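Side-chain contacts in putative isocitrate dehydrogenase, NAD-dependent (Methylococcus capsulatus, PDB 6LKY), which probably catalyses the NAD-dependent oxidative decarboxylation of isocitrate to 2-oxoglutarate, with magnesium as the likely metal cofactor: residues Thr83-Leu88 against Gly249-Thr254; Asn111-Arg116 against Ala164-Val169; Arg152-Ala157 against Gly183-Ile188. The protein carries 1 engineered substitution. All coordinates share one frame; numbering follows the deposited sequence.

Contact 1. Residues Thr83-Leu88 against Gly249-Thr254. Engineered in segment 83-88: L88 (natural residue Phe).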
loop_
_atom_site.group_PDB
_atom_site.type_symbol
_atom_site.label_atom_id
_atom_site.label_comp_id
_atom_site.label_asym_id
_atom_site.label_seq_id
_atom_site.Cartn_x
_atom_site.Cartn_y
_atom_site.Cartn_z
ATOM N N THR A 83 3.288 -15.687 -14.743
ATOM C CA THR A 83 3.844 -16.407 -15.886
ATOM C C THR A 83 3.036 -16.136 -17.151
ATOM O O THR A 83 3.610 -15.899 -18.217
ATOM C CB THR A 83 3.900 -17.903 -15.605
ATOM O OG1 THR A 83 4.820 -18.157 -14.538
ATOM C CG2 THR A 83 4.358 -18.657 -16.839
ATOM N N LEU A 84 1.704 -16.179 -17.055
ATOM C CA LEU A 84 0.861 -15.867 -18.209
ATOM C C LEU A 84 1.117 -14.445 -18.705
ATOM O O LEU A 84 1.357 -14.230 -19.900
ATOM C CB LEU A 84 -0.615 -16.054 -17.841
ATOM C CG LEU A 84 -1.446 -17.259 -18.315
ATOM C CD1 LEU A 84 -0.645 -18.323 -19.046
ATOM C CD2 LEU A 84 -2.184 -17.862 -17.149
ATOM N N ARG A 85 1.078 -13.458 -17.791
ATOM C CA ARG A 85 1.306 -12.065 -18.182
ATOM C C ARG A 85 2.631 -11.904 -18.917
ATOM O O ARG A 85 2.712 -11.195 -19.926
ATOM C CB ARG A 85 1.289 -11.149 -16.951
ATOM C CG ARG A 85 -0.041 -11.033 -16.263
ATOM C CD ARG A 85 0.102 -10.576 -14.825
ATOM N NE ARG A 85 -1.221 -10.466 -14.202
ATOM C CZ ARG A 85 -1.437 -10.391 -12.894
ATOM N NH1 ARG A 85 -0.413 -10.413 -12.048
ATOM N NH2 ARG A 85 -2.678 -10.303 -12.434
ATOM N N GLN A 86 3.678 -12.562 -18.428
ATOM C CA GLN A 86 5.004 -12.399 -19.022
ATOM C C GLN A 86 5.170 -13.195 -20.313
ATOM O O GLN A 86 5.755 -12.689 -21.277
ATOM C CB GLN A 86 6.075 -12.796 -18.012
ATOM C CG GLN A 86 6.113 -11.842 -16.827
ATOM C CD GLN A 86 7.069 -12.291 -15.735
ATOM O OE1 GLN A 86 7.466 -13.450 -15.679
ATOM N NE2 GLN A 86 7.421 -11.375 -14.850
ATOM N N ALA A 87 4.672 -14.435 -20.347
ATOM C CA ALA A 87 4.779 -15.274 -21.541
ATOM C C ALA A 87 3.999 -14.684 -22.714
ATOM O O ALA A 87 4.404 -14.839 -23.872
ATOM C CB ALA A 87 4.283 -16.690 -21.234
ATOM N N LEU A 88 2.903 -13.982 -22.436
ATOM C CA LEU A 88 2.095 -13.366 -23.477
ATOM C C LEU A 88 2.393 -11.882 -23.659
ATOM O O LEU A 88 1.704 -11.225 -24.438
ATOM C CB LEU A 88 0.613 -13.564 -23.169
ATOM C CG LEU A 88 0.207 -15.033 -23.108
ATOM C CD1 LEU A 88 -1.098 -15.193 -22.331
ATOM C CD2 LEU A 88 0.101 -15.555 -24.520
ATOM N N GLY A 249 -9.868 -6.469 -13.857
ATOM C CA GLY A 249 -8.633 -6.049 -14.478
ATOM C C GLY A 249 -8.467 -6.656 -15.855
ATOM O O GLY A 249 -8.892 -7.796 -16.102
ATOM N N ALA A 250 -7.906 -5.867 -16.770
ATOM C CA ALA A 250 -7.538 -6.310 -18.109
ATOM C C ALA A 250 -6.023 -6.323 -18.256
ATOM O O ALA A 250 -5.372 -5.314 -17.983
ATOM C CB ALA A 250 -8.140 -5.392 -19.171
ATOM N N ASN A 251 -5.465 -7.452 -18.688
ATOM C CA ASN A 251 -4.047 -7.582 -19.012
ATOM C C ASN A 251 -3.887 -7.465 -20.524
ATOM O O ASN A 251 -4.287 -8.368 -21.266
ATOM C CB ASN A 251 -3.485 -8.915 -18.514
ATOM C CG ASN A 251 -3.708 -9.136 -17.022
ATOM O OD1 ASN A 251 -2.853 -8.805 -16.197
ATOM N ND2 ASN A 251 -4.845 -9.724 -16.671
ATOM N N ILE A 252 -3.305 -6.358 -20.977
ATOM C CA ILE A 252 -3.220 -6.009 -22.390
ATOM C C ILE A 252 -1.774 -6.065 -22.871
ATOM O O ILE A 252 -0.879 -5.437 -22.279
ATOM C CB ILE A 252 -3.802 -4.610 -22.651
ATOM C CG1 ILE A 252 -5.196 -4.481 -22.033
ATOM C CG2 ILE A 252 -3.797 -4.307 -24.151
ATOM C CD1 ILE A 252 -6.207 -5.482 -22.588
ATOM N N GLY A 253 -1.560 -6.793 -23.968
ATOM C CA GLY A 253 -0.387 -6.659 -24.798
ATOM C C GLY A 253 -0.806 -6.309 -26.220
ATOM O O GLY A 253 -1.993 -6.200 -26.534
ATOM N N THR A 254 0.199 -6.133 -27.082
ATOM C CA THR A 254 -0.097 -5.768 -28.463
ATOM C C THR A 254 -0.838 -6.878 -29.200
ATOM O O THR A 254 -1.631 -6.596 -30.104
ATOM C CB THR A 254 1.191 -5.427 -29.212
ATOM O OG1 THR A 254 2.022 -6.595 -29.288
ATOM C CG2 THR A 254 1.941 -4.314 -28.507
#
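R85, on helix 80-87, reaches across to the amide oxygen of N251 on strand 248-252. Its first torsion sets CG beside the backbone N (chi1 -67°), and from CG to NE the chain runs extended, so it passes alongside that oxygen before the guanidinium is reached: R85 CG lies 3.6 Å from N251 OD1. The one bond between the two is weak, from R85 NE to N251 OD1 at 3.1 Å and bent to 132° at the hydrogen. Guanidinium and amide planes are turned 30° from each other, and the oxygen approaches obliquely. Stronger partners fix both groups. E260, an NAD-binding residue, takes a salt bridge from R85 NH2 and a hydrogen bond from N251 ND2, while N118 ND2 donates to N251 OD1. In this isocitrate/isopropylmalate dehydrogenase fold the helix lies over the strands of the large mixed sheet at the NAD site; R85 NH2 also bonds a bound citrate, probably from the crystallisation liquor, consistent with a pocket that accepts a tricarboxylate. Further along, L88 follows the last helical residue. It is an engineered replacement for phenylalanine, and its side chain packs against I58 and R59 of helix 52-61.

Contact 2. Residues Asn111-Arg116 against Ala164-Val169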
loop_
_atom_site.group_PDB
_atom_site.type_symbol
_atom_site.label_atom_id
_atom_site.label_comp_id
_atom_site.label_asym_id
_atom_site.label_seq_id
_atom_site.Cartn_x
_atom_site.Cartn_y
_atom_site.Cartn_z
ATOM N N ASN A 111 -13.652 7.510 -9.075
ATOM C CA ASN A 111 -13.629 7.266 -10.518
ATOM C C ASN A 111 -12.173 7.323 -10.978
ATOM O O ASN A 111 -11.679 8.334 -11.481
ATOM C CB ASN A 111 -14.499 8.266 -11.285
ATOM C CG ASN A 111 -14.612 7.928 -12.779
ATOM O OD1 ASN A 111 -13.906 7.062 -13.300
ATOM N ND2 ASN A 111 -15.524 8.598 -13.458
ATOM N N LEU A 112 -11.462 6.211 -10.807
ATOM C CA LEU A 112 -10.037 6.198 -11.124
ATOM C C LEU A 112 -9.700 4.924 -11.882
ATOM O O LEU A 112 -10.458 3.950 -11.866
ATOM C CB LEU A 112 -9.177 6.343 -9.856
ATOM C CG LEU A 112 -9.241 5.233 -8.797
ATOM C CD1 LEU A 112 -8.253 4.109 -9.139
ATOM C CD2 LEU A 112 -8.990 5.793 -7.393
ATOM N N VAL A 113 -8.566 4.942 -12.578
ATOM C CA VAL A 113 -8.075 3.765 -13.280
ATOM C C VAL A 113 -6.594 3.594 -12.959
ATOM O O VAL A 113 -5.797 4.517 -13.182
ATOM C CB VAL A 113 -8.294 3.861 -14.800
ATOM C CG1 VAL A 113 -7.769 2.590 -15.490
ATOM C CG2 VAL A 113 -9.781 4.087 -15.123
ATOM N N THR A 114 -6.222 2.418 -12.442
ATOM C CA THR A 114 -4.820 2.083 -12.214
ATOM C C THR A 114 -4.251 1.385 -13.441
ATOM O O THR A 114 -4.832 0.420 -13.948
ATOM C CB THR A 114 -4.651 1.199 -10.972
ATOM O OG1 THR A 114 -5.086 1.916 -9.811
ATOM C CG2 THR A 114 -3.184 0.831 -10.772
ATOM N N VAL A 115 -3.127 1.888 -13.930
ATOM C CA VAL A 115 -2.364 1.282 -15.007
ATOM C C VAL A 115 -1.059 0.781 -14.401
ATOM O O VAL A 115 -0.145 1.571 -14.111
ATOM C CB VAL A 115 -2.134 2.283 -16.153
ATOM C CG1 VAL A 115 -1.303 1.668 -17.269
ATOM C CG2 VAL A 115 -3.489 2.771 -16.697
ATOM N N ARG A 116 -0.973 -0.534 -14.224
ATOM C CA ARG A 116 0.125 -1.189 -13.530
ATOM C C ARG A 116 1.005 -1.900 -14.546
ATOM O O ARG A 116 0.514 -2.704 -15.355
ATOM C CB ARG A 116 -0.392 -2.181 -12.463
ATOM C CG ARG A 116 0.241 -3.579 -12.549
ATOM C CD ARG A 116 0.467 -4.287 -11.233
ATOM N NE ARG A 116 -0.598 -5.210 -10.915
ATOM C CZ ARG A 116 -0.463 -6.412 -10.358
ATOM N NH1 ARG A 116 0.728 -6.928 -10.075
ATOM N NH2 ARG A 116 -1.550 -7.131 -10.123
ATOM N N ALA A 164 -9.819 7.492 -23.395
ATOM C CA ALA A 164 -10.926 7.470 -22.451
ATOM C C ALA A 164 -11.390 8.866 -22.068
ATOM O O ALA A 164 -12.300 8.997 -21.235
ATOM C CB ALA A 164 -10.533 6.691 -21.192
ATOM N N ARG A 165 -10.779 9.903 -22.650
ATOM C CA ARG A 165 -11.097 11.304 -22.356
ATOM C C ARG A 165 -10.944 11.606 -20.870
ATOM O O ARG A 165 -11.774 12.282 -20.260
ATOM C CB ARG A 165 -12.493 11.687 -22.860
ATOM C CG ARG A 165 -12.508 12.134 -24.333
ATOM C CD ARG A 165 -12.722 13.652 -24.481
ATOM N NE ARG A 165 -12.752 14.091 -25.880
ATOM C CZ ARG A 165 -11.923 14.983 -26.420
ATOM N NH1 ARG A 165 -10.990 15.571 -25.681
ATOM N NH2 ARG A 165 -12.040 15.308 -27.705
ATOM N N ARG A 166 -9.881 11.083 -20.278
ATOM C CA ARG A 166 -9.505 11.445 -18.923
ATOM C C ARG A 166 -8.463 12.553 -18.977
ATOM O O ARG A 166 -7.865 12.837 -20.014
ATOM C CB ARG A 166 -8.991 10.221 -18.160
ATOM C CG ARG A 166 -10.125 9.276 -17.827
ATOM C CD ARG A 166 -9.711 8.109 -16.973
ATOM N NE ARG A 166 -10.877 7.298 -16.644
ATOM C CZ ARG A 166 -11.526 7.344 -15.488
ATOM N NH1 ARG A 166 -11.112 8.144 -14.511
ATOM N NH2 ARG A 166 -12.582 6.568 -15.302
ATOM N N LYS A 167 -8.269 13.213 -17.850
ATOM C CA LYS A 167 -7.548 14.467 -17.887
ATOM C C LYS A 167 -6.218 14.491 -17.142
ATOM O O LYS A 167 -5.422 15.394 -17.405
ATOM C CB LYS A 167 -8.511 15.598 -17.492
ATOM C CG LYS A 167 -9.202 15.982 -18.833
ATOM C CD LYS A 167 -10.559 16.680 -18.895
ATOM C CE LYS A 167 -11.028 17.383 -17.656
ATOM N NZ LYS A 167 -12.526 17.382 -17.626
ATOM N N LYS A 168 -5.919 13.515 -16.276
ATOM C CA LYS A 168 -4.687 13.553 -15.492
ATOM C C LYS A 168 -4.094 12.154 -15.361
ATOM O O LYS A 168 -4.814 11.173 -15.124
ATOM C CB LYS A 168 -4.928 14.154 -14.101
ATOM C CG LYS A 168 -3.698 14.139 -13.175
ATOM C CD LYS A 168 -3.948 14.974 -11.936
ATOM C CE LYS A 168 -5.196 14.494 -11.202
ATOM N NZ LYS A 168 -5.323 15.210 -9.908
ATOM N N VAL A 169 -2.771 12.082 -15.522
ATOM C CA VAL A 169 -1.964 10.907 -15.192
ATOM C C VAL A 169 -1.084 11.249 -13.995
ATOM O O VAL A 169 -0.348 12.244 -14.021
ATOM C CB VAL A 169 -1.101 10.445 -16.381
ATOM C CG1 VAL A 169 -0.075 9.391 -15.917
ATOM C CG2 VAL A 169 -1.973 9.882 -17.502
#
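R166 reaches toward strand 111-117, meeting N111 at one edge of its guanidinium and V113 over one face. It belongs to the link between helix 147-163 and strand 168-173 in the mixed sheet of this isocitrate/isopropylmalate dehydrogenase fold, just past R165, where a Schellman motif ends the helix. In the sheet, strand 222-225 lies between strands 111-117 and 168-173, and R166 reaches past its first residue, V222. The side chain is extended from CG to NE, which carries the flat group out to N111. There R166 NH1 gives a hydrogen bond to N111 O, 3.1 Å long with 152° at the hydrogen; the oxygen lies in the guanidinium plane, whereas seen from the acceptor the donor stands well above the carbonyl plane. The N111 side chain closes on the same group. CG anti to the backbone N (chi1 -173°) swings its amide toward the arginine, the amide and guanidinium planes standing 80° apart, and N111 OD1 is bonded by R166 NH2 at a modelled 2.5 Å, a length so short as to be doubtful. A weak bond of 3.2 Å runs from R166 NH1 to N111 OD1. D221, at the head of strand 222-225, adds a salt bridge to R166 NH1, and its other oxygen accepts the backbone N-H groups of K167 and K168. A leucine in place of R166 would probably leave the D221 carboxylate without its charged mate and N111 O without this donor. V113 crosses the arginine at about a right angle: its CG2 rests 3.7 Å from R166 CZ and as near to R166 NE.

Contact 3. Residues Arg152-Ala157 against Gly183-Ile188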
loop_
_atom_site.group_PDB
_atom_site.type_symbol
_atom_site.label_atom_id
_atom_site.label_comp_id
_atom_site.label_asym_id
_atom_site.label_seq_id
_atom_site.Cartn_x
_atom_site.Cartn_y
_atom_site.Cartn_z
ATOM N N ARG A 152 6.907 1.832 -22.381
ATOM C CA ARG A 152 5.659 1.337 -22.941
ATOM C C ARG A 152 4.515 1.440 -21.935
ATOM O O ARG A 152 3.395 1.804 -22.321
ATOM C CB ARG A 152 5.839 -0.090 -23.473
ATOM C CG ARG A 152 6.176 -1.167 -22.445
ATOM C CD ARG A 152 6.311 -2.537 -23.132
ATOM N NE ARG A 152 6.670 -3.594 -22.188
ATOM C CZ ARG A 152 6.910 -4.855 -22.537
ATOM N NH1 ARG A 152 6.829 -5.219 -23.810
ATOM N NH2 ARG A 152 7.216 -5.758 -21.611
ATOM N N ILE A 153 4.767 1.195 -20.634
ATOM C CA ILE A 153 3.644 1.309 -19.694
ATOM C C ILE A 153 3.218 2.770 -19.522
ATOM O O ILE A 153 2.018 3.071 -19.413
ATOM C CB ILE A 153 3.943 0.625 -18.335
ATOM C CG1 ILE A 153 2.641 0.469 -17.533
ATOM C CG2 ILE A 153 4.946 1.404 -17.480
ATOM C CD1 ILE A 153 1.610 -0.452 -18.199
ATOM N N ILE A 154 4.170 3.709 -19.533
ATOM C CA ILE A 154 3.777 5.102 -19.319
ATOM C C ILE A 154 3.081 5.667 -20.562
ATOM O O ILE A 154 2.079 6.397 -20.451
ATOM C CB ILE A 154 4.989 5.949 -18.890
ATOM C CG1 ILE A 154 5.471 5.515 -17.489
ATOM C CG2 ILE A 154 4.625 7.459 -18.916
ATOM C CD1 ILE A 154 6.972 5.763 -17.220
ATOM N N ARG A 155 3.576 5.328 -21.764
ATOM C CA ARG A 155 2.842 5.708 -22.966
ATOM C C ARG A 155 1.454 5.081 -22.979
ATOM O O ARG A 155 0.484 5.735 -23.387
ATOM C CB ARG A 155 3.611 5.309 -24.227
ATOM C CG ARG A 155 4.881 6.100 -24.452
ATOM C CD ARG A 155 5.249 6.172 -25.917
ATOM N NE ARG A 155 6.273 7.188 -26.136
ATOM C CZ ARG A 155 7.570 6.915 -26.203
ATOM N NH1 ARG A 155 7.980 5.656 -26.102
ATOM N NH2 ARG A 155 8.449 7.891 -26.396
ATOM N N TYR A 156 1.328 3.815 -22.549
ATOM C CA TYR A 156 -0.002 3.217 -22.485
ATOM C C TYR A 156 -0.918 4.028 -21.586
ATOM O O TYR A 156 -2.093 4.220 -21.910
ATOM C CB TYR A 156 0.039 1.765 -21.997
ATOM C CG TYR A 156 -1.337 1.107 -22.052
ATOM C CD1 TYR A 156 -2.301 1.379 -21.093
ATOM C CD2 TYR A 156 -1.670 0.239 -23.081
ATOM C CE1 TYR A 156 -3.553 0.814 -21.155
ATOM C CE2 TYR A 156 -2.920 -0.347 -23.144
ATOM C CZ TYR A 156 -3.857 -0.048 -22.184
ATOM O OH TYR A 156 -5.111 -0.618 -22.233
ATOM N N ALA A 157 -0.408 4.496 -20.441
ATOM C CA ALA A 157 -1.259 5.260 -19.531
ATOM C C ALA A 157 -1.724 6.569 -20.176
ATOM O O ALA A 157 -2.898 6.941 -20.072
ATOM C CB ALA A 157 -0.523 5.534 -18.211
ATOM N N GLY A 183 13.521 5.621 -9.567
ATOM C CA GLY A 183 14.046 6.862 -10.127
ATOM C C GLY A 183 14.063 6.872 -11.649
ATOM O O GLY A 183 13.723 7.881 -12.271
ATOM N N LEU A 184 14.492 5.763 -12.265
ATOM C CA LEU A 184 14.462 5.667 -13.723
ATOM C C LEU A 184 13.025 5.682 -14.241
ATOM O O LEU A 184 12.714 6.354 -15.233
ATOM C CB LEU A 184 15.188 4.401 -14.179
ATOM C CG LEU A 184 15.280 4.116 -15.680
ATOM C CD1 LEU A 184 16.078 5.212 -16.393
ATOM C CD2 LEU A 184 15.894 2.744 -15.939
ATOM N N PHE A 185 12.125 4.969 -13.562
ATOM C CA PHE A 185 10.711 5.020 -13.936
ATOM C C PHE A 185 10.183 6.461 -13.924
ATOM O O PHE A 185 9.559 6.920 -14.889
ATOM C CB PHE A 185 9.915 4.126 -12.977
ATOM C CG PHE A 185 8.481 3.952 -13.348
ATOM C CD1 PHE A 185 8.127 3.206 -14.451
ATOM C CD2 PHE A 185 7.480 4.510 -12.573
ATOM C CE1 PHE A 185 6.793 3.045 -14.794
ATOM C CE2 PHE A 185 6.143 4.347 -12.905
ATOM C CZ PHE A 185 5.802 3.607 -14.011
ATOM N N LEU A 186 10.444 7.197 -12.839
ATOM C CA LEU A 186 9.991 8.584 -12.724
ATOM C C LEU A 186 10.600 9.475 -13.817
ATOM O O LEU A 186 9.906 10.292 -14.434
ATOM C CB LEU A 186 10.352 9.122 -11.336
ATOM C CG LEU A 186 10.041 10.600 -11.075
ATOM C CD1 LEU A 186 8.554 10.884 -11.256
ATOM C CD2 LEU A 186 10.487 11.003 -9.685
ATOM N N GLU A 187 11.909 9.348 -14.046
ATOM C CA GLU A 187 12.584 10.174 -15.046
ATOM C C GLU A 187 12.009 9.936 -16.438
ATOM O O GLU A 187 11.739 10.886 -17.192
ATOM C CB GLU A 187 14.080 9.874 -15.018
ATOM C CG GLU A 187 14.886 10.559 -16.105
ATOM C CD GLU A 187 16.254 9.933 -16.254
ATOM O OE1 GLU A 187 17.001 9.927 -15.249
ATOM O OE2 GLU A 187 16.574 9.436 -17.361
ATOM N N ILE A 188 11.804 8.664 -16.791
ATOM C CA ILE A 188 11.193 8.353 -18.076
ATOM C C ILE A 188 9.777 8.920 -18.157
ATOM O O ILE A 188 9.371 9.462 -19.196
ATOM C CB ILE A 188 11.228 6.836 -18.317
ATOM C CG1 ILE A 188 12.670 6.405 -18.612
ATOM C CG2 ILE A 188 10.278 6.476 -19.424
ATOM C CD1 ILE A 188 12.917 4.908 -18.538
#
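The ring of F185 pushes its CE1 corner into the hollow between I153 and I154. This is helix-on-helix packing within the alpha/beta part of the fold: helix 147-163 leads into strand 168-173, and helix 181-193 makes the beta-alpha-beta crossover from there to the parallel strand 200-205. Both helices lie on one face of the sheet, where I154 and F185 each rest on L171. Their short segments run 10.7 Å apart at closest approach and cross at -43°, a spacing bridged by long apolar side chains.

I154 supplies the main bump. Its CD1 lies over one face of the F185 ring in a CH-pi contact, 4.1 Å from the ring centroid and 27° off the normal. The same methyl fits into the notch between the phenyl ring and the next turn of the helix, with I154 CD1 4.0 Å from I188 CG2 and 3.7 Å from F185 O. I153 closes the other side of the hollow differently: its CG2 meets the rim of the ring, in plane, 3.6 Å from F185 CE1. Since I153 CG1 stands anti to the backbone N (chi1 -166°), the longer branch turns off toward V115 of strand 111-117, and the short methyl is the one presented to the ring. Beyond F185 the far side of helix 181-193 meets the second subunit, where L186 packs on V73 of that chain. Behind the I154 methyl the isoleucine stem comes down past the rim of the ring, above its plane, with I154 CG1 3.9 Å from F185 CE1 and about as far from F185 CZ.

From the N terminus, the chain leaves helix 80-87 and closes the longest loop only on reaching strand 248-252, so contact 1 encloses both of the others. Inside it, strand 111-117 opens contact 2, helix 147-163 opens contact 3, segment 164-169 closes contact 2, and helix 181-193 closes contact 3; these two therefore cross. They meet directly where I153 and Y156 pack on V115. Contact 1 ties a helix beside the NAD site to the sheet, contact 2 joins strand 111-117 to the approach to strand 168-173, and contact 3 pairs two helices on that sheet. R85 and R116 lie close, each giving a hydrogen bond to bound citrate, and Y156 touches I252.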